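Local atomic coordinates of periplasmic binding protein (PDB entry 4MDY), a protein that probably binds iron, perhaps as a chelate, outside the cell membrane and hands it to an ABC transporter for uptake. Residues A[106-109]-A[110-113]; A[162-165]-A[166-170]; A[244-247]-A[248-251]. All blocks are in the same frame, centred on the assembly; numbering follows the deposited sequence. Where two conformers were deposited one is given.

Contact 1 of 3, residues A[106-109]-A[110-113]; sequences GLDA and DTYA
Asp-108 and Thr-111 meet through a single carboxylate oxygen. Asp-108 OD1 accepts the backbone N-H of Thr-111 at 2.9 Å, a nearly straight bond (167°) that meets the oxygen close to its C-O axis. The same OD1 accepts the hydroxyl of Thr-111, with OG1 at 2.9 Å. This second donor comes from above the carboxylate plane, 37° out of it. Two bonds thus grip this one oxygen and limit the carboxylate's freedom to turn. The Asp-108 side chain gets there because CG sits between its own backbone N and carbonyl carbon (chi1 56°), which turns OD1 back over the start of the helix.

Leu-107 supplies the apolar side of the turn. Its CD1 rests 3.6 Å from Thr-111 CG2, and Leu-107 CD2 lies 4.0 Å from Tyr-112 CB. The backbone closes the turn, with Tyr-112 N bonded to Asp-108 O at 2.9 Å and Ala-113 N to Ala-109 O.

Further out, a water gives hydrogens to Gly-106 O and Thr-111 OG1 and accepts from Asp-108 N, which ties the incoming loop to the cap. The Tyr-112 hydroxyl is hydrogen-bonded to Thr-24, and its ring meets those of His-19 and Phe-21. Asp-110 reaches along the helix to a salt bridge with Lys-114. The whole is an aspartate N-cap, with a threonine at the third helical position, at the start of helix 109-116.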
loop_
_atom_site.group_PDB
_atom_site.type_symbol
_atom_site.label_atom_id
_atom_site.label_comp_id
_atom_site.label_asym_id
_atom_site.label_seq_id
_atom_site.Cartn_x
_atom_site.Cartn_y
_atom_site.Cartn_z
ATOM N N GLY A 106 12.714 -1.653 -4.766
ATOM C CA GLY A 106 13.547 -2.769 -5.216
ATOM C C GLY A 106 15.037 -2.490 -5.093
ATOM O O GLY A 106 15.850 -3.053 -5.821
ATOM N N LEU A 107 15.394 -1.639 -4.140
ATOM C CA LEU A 107 16.771 -1.208 -3.963
ATOM C C LEU A 107 17.684 -2.378 -3.600
ATOM O O LEU A 107 17.351 -3.176 -2.726
ATOM C CB LEU A 107 16.823 -0.144 -2.866
ATOM C CG LEU A 107 18.055 0.740 -2.761
ATOM C CD1 LEU A 107 18.224 1.575 -4.024
ATOM C CD2 LEU A 107 17.934 1.630 -1.535
ATOM N N ASP A 108 18.823 -2.489 -4.285
ATOM C CA ASP A 108 19.902 -3.387 -3.840
ATOM C C ASP A 108 21.122 -2.581 -3.368
ATOM O O ASP A 108 21.128 -1.353 -3.441
ATOM C CB ASP A 108 20.265 -4.434 -4.915
ATOM C CG ASP A 108 20.659 -3.823 -6.243
ATOM O OD1 ASP A 108 21.302 -2.756 -6.267
ATOM O OD2 ASP A 108 20.333 -4.433 -7.280
ATOM N N ALA A 109 22.135 -3.274 -2.854
ATOM C CA ALA A 109 23.312 -2.620 -2.274
ATOM C C ALA A 109 24.051 -1.737 -3.270
ATOM O O ALA A 109 24.522 -0.656 -2.921
ATOM C CB ALA A 109 24.265 -3.659 -1.704
ATOM N N ASP A 110 24.160 -2.210 -4.506
ATOM C CA ASP A 110 24.832 -1.456 -5.564
ATOM C C ASP A 110 24.102 -0.140 -5.824
ATOM O O ASP A 110 24.706 0.926 -5.796
ATOM C CB ASP A 110 24.893 -2.292 -6.849
ATOM C CG ASP A 110 25.551 -1.551 -8.003
ATOM O OD1 ASP A 110 26.635 -0.960 -7.796
ATOM O OD2 ASP A 110 24.982 -1.567 -9.119
ATOM N N THR A 111 22.796 -0.233 -6.047
ATOM C CA THR A 111 21.972 0.931 -6.353
ATOM C C THR A 111 21.872 1.895 -5.173
ATOM O O THR A 111 21.842 3.105 -5.362
ATOM C CB THR A 111 20.577 0.491 -6.823
ATOM O OG1 THR A 111 20.728 -0.411 -7.925
ATOM C CG2 THR A 111 19.759 1.676 -7.279
ATOM N N TYR A 112 21.834 1.360 -3.958
ATOM C CA TYR A 112 21.948 2.185 -2.763
ATOM C C TYR A 112 23.240 3.006 -2.772
ATOM O O TYR A 112 23.214 4.199 -2.493
ATOM C CB TYR A 112 21.902 1.333 -1.496
ATOM C CG TYR A 112 22.224 2.126 -0.248
ATOM C CD1 TYR A 112 21.282 2.986 0.311
ATOM C CD2 TYR A 112 23.478 2.047 0.353
ATOM C CE1 TYR A 112 21.569 3.719 1.444
ATOM C CE2 TYR A 112 23.774 2.782 1.489
ATOM C CZ TYR A 112 22.811 3.620 2.028
ATOM O OH TYR A 112 23.072 4.355 3.159
ATOM N N ALA A 113 24.364 2.366 -3.091
ATOM C CA ALA A 113 25.651 3.074 -3.161
ATOM C C ALA A 113 25.611 4.204 -4.198
ATOM O O ALA A 113 26.075 5.320 -3.942
ATOM C CB ALA A 113 26.785 2.097 -3.460
HETATM O O HOH W 1 18.155 -1.752 -7.191
#

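Contact 2 of 3, residues A[162-165]-A[166-170]; sequences FTTV and KTDHP
Val-165 O receives two donors from His-169. One is the ring: ND1 lies 3.1 Å from Val-165 O, with an N-H...O angle of 150°, and the carbonyl oxygen sits in the plane of the imidazole at its edge. Donation from ND1 implies that this nitrogen carries a proton. The other is the backbone N-H of His-169, 2.9 Å from Val-165 O but badly bent (126°) and weak. The ring can fold back because CG of His-169 lies beside its own backbone N (chi1 -59°).

Regular backbone bonds make up most of the rest of the polar contact. Lys-166 N bonds to Phe-162 O, Thr-167 N to Thr-163 O at 3.2 Å, and Asp-168 N to Thr-164 O at 2.9 Å. The Thr-167 hydroxyl adds a weak bond to Thr-163 O, with OG1 at 3.3 Å.

Van der Waals contacts of methyl groups with polar atoms are looser. Val-165 CG1 lies 3.8 Å from His-169 ND1. In one of the two conformers of Asp-168, its side chain runs alongside Thr-164 in the same direction, a contact that stays doubtful. The Thr-164 hydroxyl turns instead to Asp-160 O.

Val-165 and His-169 face helix 279-294, where both touch Pro-287, and the His-169 ring stacks on Phe-172. The arrangement is the C-terminal end of a long helix, where a histidine side chain bonds to a carbonyl of the last turn.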
loop_
_atom_site.group_PDB
_atom_site.type_symbol
_atom_site.label_atom_id
_atom_site.label_comp_id
_atom_site.label_asym_id
_atom_site.label_seq_id
_atom_site.Cartn_x
_atom_site.Cartn_y
_atom_site.Cartn_z
ATOM N N PHE A 162 -9.385 1.282 12.538
ATOM C CA PHE A 162 -9.777 -0.122 12.367
ATOM C C PHE A 162 -10.361 -0.736 13.648
ATOM O O PHE A 162 -11.313 -1.515 13.581
ATOM C CB PHE A 162 -8.607 -0.949 11.824
ATOM C CG PHE A 162 -8.170 -0.531 10.447
ATOM C CD1 PHE A 162 -9.096 -0.440 9.405
ATOM C CD2 PHE A 162 -6.849 -0.214 10.184
ATOM C CE1 PHE A 162 -8.707 -0.045 8.133
ATOM C CE2 PHE A 162 -6.456 0.177 8.914
ATOM C CZ PHE A 162 -7.384 0.265 7.888
ATOM N N THR A 163 -9.800 -0.375 14.800
ATOM C CA THR A 163 -10.360 -0.764 16.105
ATOM C C THR A 163 -11.806 -0.279 16.239
ATOM O O THR A 163 -12.662 -0.996 16.746
ATOM C CB THR A 163 -9.522 -0.186 17.268
ATOM O OG1 THR A 163 -8.304 -0.932 17.393
ATOM C CG2 THR A 163 -10.279 -0.254 18.603
ATOM N N THR A 164 -12.064 0.939 15.778
ATOM C CA THR A 164 -13.398 1.522 15.837
ATOM C C THR A 164 -14.370 0.793 14.899
ATOM O O THR A 164 -15.547 0.647 15.227
ATOM C CB THR A 164 -13.359 3.029 15.508
ATOM O OG1 THR A 164 -12.623 3.714 16.527
ATOM C CG2 THR A 164 -14.753 3.619 15.440
ATOM N N VAL A 165 -13.880 0.339 13.744
ATOM C CA VAL A 165 -14.709 -0.437 12.811
ATOM C C VAL A 165 -15.213 -1.708 13.502
ATOM O O VAL A 165 -16.389 -2.068 13.389
ATOM C CB VAL A 165 -13.947 -0.810 11.519
ATOM C CG1 VAL A 165 -14.749 -1.803 10.685
ATOM C CG2 VAL A 165 -13.645 0.436 10.694
ATOM N N LYS A 166 -14.311 -2.370 14.218
ATOM C CA LYS A 166 -14.637 -3.575 14.981
ATOM C C LYS A 166 -15.761 -3.299 15.987
ATOM O O LYS A 166 -16.715 -4.069 16.091
ATOM C CB LYS A 166 -13.364 -4.092 15.665
ATOM C CG LYS A 166 -13.535 -5.260 16.618
ATOM C CD LYS A 166 -12.248 -6.070 16.709
ATOM C CE LYS A 166 -12.019 -6.657 18.094
ATOM N NZ LYS A 166 -11.305 -5.691 18.978
ATOM N N THR A 167 -15.653 -2.184 16.705
ATOM C CA THR A 167 -16.686 -1.749 17.648
ATOM C C THR A 167 -18.025 -1.446 16.963
ATOM O O THR A 167 -19.086 -1.811 17.468
ATOM C CB THR A 167 -16.213 -0.488 18.398
ATOM O OG1 THR A 167 -15.003 -0.789 19.107
ATOM C CG2 THR A 167 -17.280 0.021 19.376
ATOM N N ASP A 168 -17.965 -0.770 15.818
ATOM C CA ASP A 168 -19.165 -0.407 15.062
ATOM C C ASP A 168 -19.847 -1.609 14.382
ATOM O O ASP A 168 -21.034 -1.543 14.057
ATOM C CB ASP A 168 -18.818 0.636 13.995
ATOM C CG ASP A 168 -18.439 1.990 14.582
ATOM O OD1 ASP A 168 -18.499 2.166 15.818
ATOM O OD2 ASP A 168 -18.077 2.885 13.792
ATOM N N HIS A 169 -19.101 -2.692 14.163
ATOM C CA HIS A 169 -19.615 -3.870 13.439
ATOM C C HIS A 169 -19.261 -5.181 14.127
ATOM O O HIS A 169 -18.459 -5.957 13.597
ATOM C CB HIS A 169 -19.028 -3.924 12.023
ATOM C CG HIS A 169 -19.338 -2.726 11.188
ATOM N ND1 HIS A 169 -18.553 -1.594 11.180
ATOM C CD2 HIS A 169 -20.351 -2.490 10.324
ATOM C CE1 HIS A 169 -19.073 -0.711 10.343
ATOM N NE2 HIS A 169 -20.162 -1.231 9.810
ATOM N N PRO A 170 -19.877 -5.466 15.285
ATOM C CA PRO A 170 -19.587 -6.738 15.956
ATOM C C PRO A 170 -19.975 -7.995 15.147
ATOM O O PRO A 170 -19.499 -9.087 15.451
ATOM C CB PRO A 170 -20.403 -6.648 17.252
ATOM C CG PRO A 170 -21.506 -5.700 16.944
ATOM C CD PRO A 170 -20.916 -4.693 15.993
#

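Contact 3 of 3, residues A[244-247]-A[248-251]; sequences LADP and IVAQ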
loop_
_atom_site.group_PDB
_atom_site.type_symbol
_atom_site.label_atom_id
_atom_site.label_comp_id
_atom_site.label_asym_id
_atom_site.label_seq_id
_atom_site.Cartn_x
_atom_site.Cartn_y
_atom_site.Cartn_z
ATOM N N LEU A 244 -17.242 -12.131 -13.045
ATOM C CA LEU A 244 -18.576 -12.730 -13.023
ATOM C C LEU A 244 -18.885 -13.541 -14.292
ATOM O O LEU A 244 -19.701 -14.459 -14.251
ATOM C CB LEU A 244 -19.638 -11.653 -12.796
ATOM C CG LEU A 244 -19.591 -11.011 -11.409
ATOM C CD1 LEU A 244 -20.521 -9.811 -11.347
ATOM C CD2 LEU A 244 -19.941 -12.018 -10.320
ATOM N N ALA A 245 -18.226 -13.215 -15.403
ATOM C CA ALA A 245 -18.372 -13.980 -16.645
ATOM C C ALA A 245 -17.634 -15.327 -16.623
ATOM O O ALA A 245 -17.902 -16.192 -17.455
ATOM C CB ALA A 245 -17.909 -13.147 -17.838
ATOM N N ASP A 246 -16.698 -15.502 -15.697
ATOM C CA ASP A 246 -15.964 -16.758 -15.583
ATOM C C ASP A 246 -16.906 -17.823 -15.014
ATOM O O ASP A 246 -17.537 -17.594 -13.989
ATOM C CB ASP A 246 -14.722 -16.575 -14.694
ATOM C CG ASP A 246 -13.954 -17.859 -14.502
ATOM O OD1 ASP A 246 -14.388 -18.690 -13.685
ATOM O OD2 ASP A 246 -12.916 -18.046 -15.165
ATOM N N PRO A 247 -17.008 -18.992 -15.683
ATOM C CA PRO A 247 -18.005 -19.981 -15.275
ATOM C C PRO A 247 -17.739 -20.597 -13.903
ATOM O O PRO A 247 -18.679 -21.008 -13.243
ATOM C CB PRO A 247 -17.933 -21.048 -16.375
ATOM C CG PRO A 247 -16.597 -20.883 -17.005
ATOM C CD PRO A 247 -16.218 -19.444 -16.844
ATOM N N ILE A 248 -16.480 -20.649 -13.476
ATOM C CA ILE A 248 -16.172 -21.150 -12.137
ATOM C C ILE A 248 -16.560 -20.091 -11.104
ATOM O O ILE A 248 -17.267 -20.389 -10.145
ATOM C CB ILE A 248 -14.692 -21.574 -12.009
ATOM C CG1 ILE A 248 -14.436 -22.791 -12.908
ATOM C CG2 ILE A 248 -14.356 -21.892 -10.557
ATOM C CD1 ILE A 248 -12.982 -23.199 -13.023
ATOM N N VAL A 249 -16.131 -18.851 -11.321
ATOM C CA VAL A 249 -16.495 -17.751 -10.431
ATOM C C VAL A 249 -18.023 -17.648 -10.321
ATOM O O VAL A 249 -18.562 -17.491 -9.220
ATOM C CB VAL A 249 -15.852 -16.412 -10.873
ATOM C CG1 VAL A 249 -16.334 -15.255 -10.010
ATOM C CG2 VAL A 249 -14.334 -16.502 -10.797
ATOM N N ALA A 250 -18.715 -17.797 -11.451
ATOM C CA ALA A 250 -20.185 -17.743 -11.485
ATOM C C ALA A 250 -20.871 -18.740 -10.535
ATOM O O ALA A 250 -21.969 -18.469 -10.044
ATOM C CB ALA A 250 -20.681 -17.945 -12.910
ATOM N N GLN A 251 -20.226 -19.880 -10.274
ATOM C CA GLN A 251 -20.808 -20.920 -9.422
ATOM C C GLN A 251 -20.269 -20.939 -7.997
ATOM O O GLN A 251 -20.624 -21.814 -7.213
ATOM C CB GLN A 251 -20.611 -22.288 -10.062
ATOM C CG GLN A 251 -21.422 -22.450 -11.326
ATOM C CD GLN A 251 -21.477 -23.885 -11.797
ATOM O OE1 GLN A 251 -20.445 -24.554 -11.907
ATOM N NE2 GLN A 251 -22.688 -24.369 -12.082
#
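Asp-246 lies across the side chain of Val-249 at about a right angle, its CB 3.9 Å from Val-249 CG2. The same methyl is 3.6 Å from OD1 of Asp-246, and packs beside the carboxylate. OD1 itself takes the backbone N-H of Val-249. Val-249 N lies 2.9 Å from Asp-246 OD1, and the bond is almost straight (169°). It uses the anti lone pair of OD1, on the side away from OD2. Ile-248 N also lies 2.9 Å from Asp-246 OD1, but the N-H...O angle is only 126°, and the bond is weak.

The carboxylate is brought to these two amides by CG standing anti to the backbone N of Asp-246 (chi1 178°). OD2 is taken up elsewhere, by a salt bridge to Arg-217. Both oxygens of the buried carboxylate are therefore engaged, and the paired arginine probably helps to keep it ionised.

The backbone of Asp-246 adds a third grip. Its O accepts from Ala-250 N at 2.8 Å, and CB of Ala-250 comes within 3.3 Å of Asp-246 O. Pro-247 follows the cap as the first residue of the turn, where its nitrogen has no hydrogen to give. CG of Gln-251 passes 3.6 Å from Pro-247 O. Within the turn, Gln-251 N bonds to Ile-248 O at 3.0 Å.

Pro-247 and Ile-248 both touch Arg-217, in the loop between strand 214-215 and helix 220-224. Asp-246 thus caps the short helix 247-250 just after helix 237-244 ends, and the chain goes on through helix 253-256 to strand 260-262, an outermost strand of the parallel sheet.

In the fold
All three contacts are local turns at helix ends, far apart in one chain; the centres of contacts 1 and 2 are about 41 Å apart, on opposite sides of the chain's centre. Contacts 1 and 3 both begin helices with an aspartate cap. In contact 1, a surface contact, the capping oxygen also holds a hydroxyl, and water joins in. In contact 3, which is partly buried, the spare oxygen goes to an arginine. Contact 2 reverses the chemistry: at a helix C-terminus the acceptor is a carbonyl, and an imidazole is the donor. It too is partly buried, against helix 279-294. No two contacts share a helix.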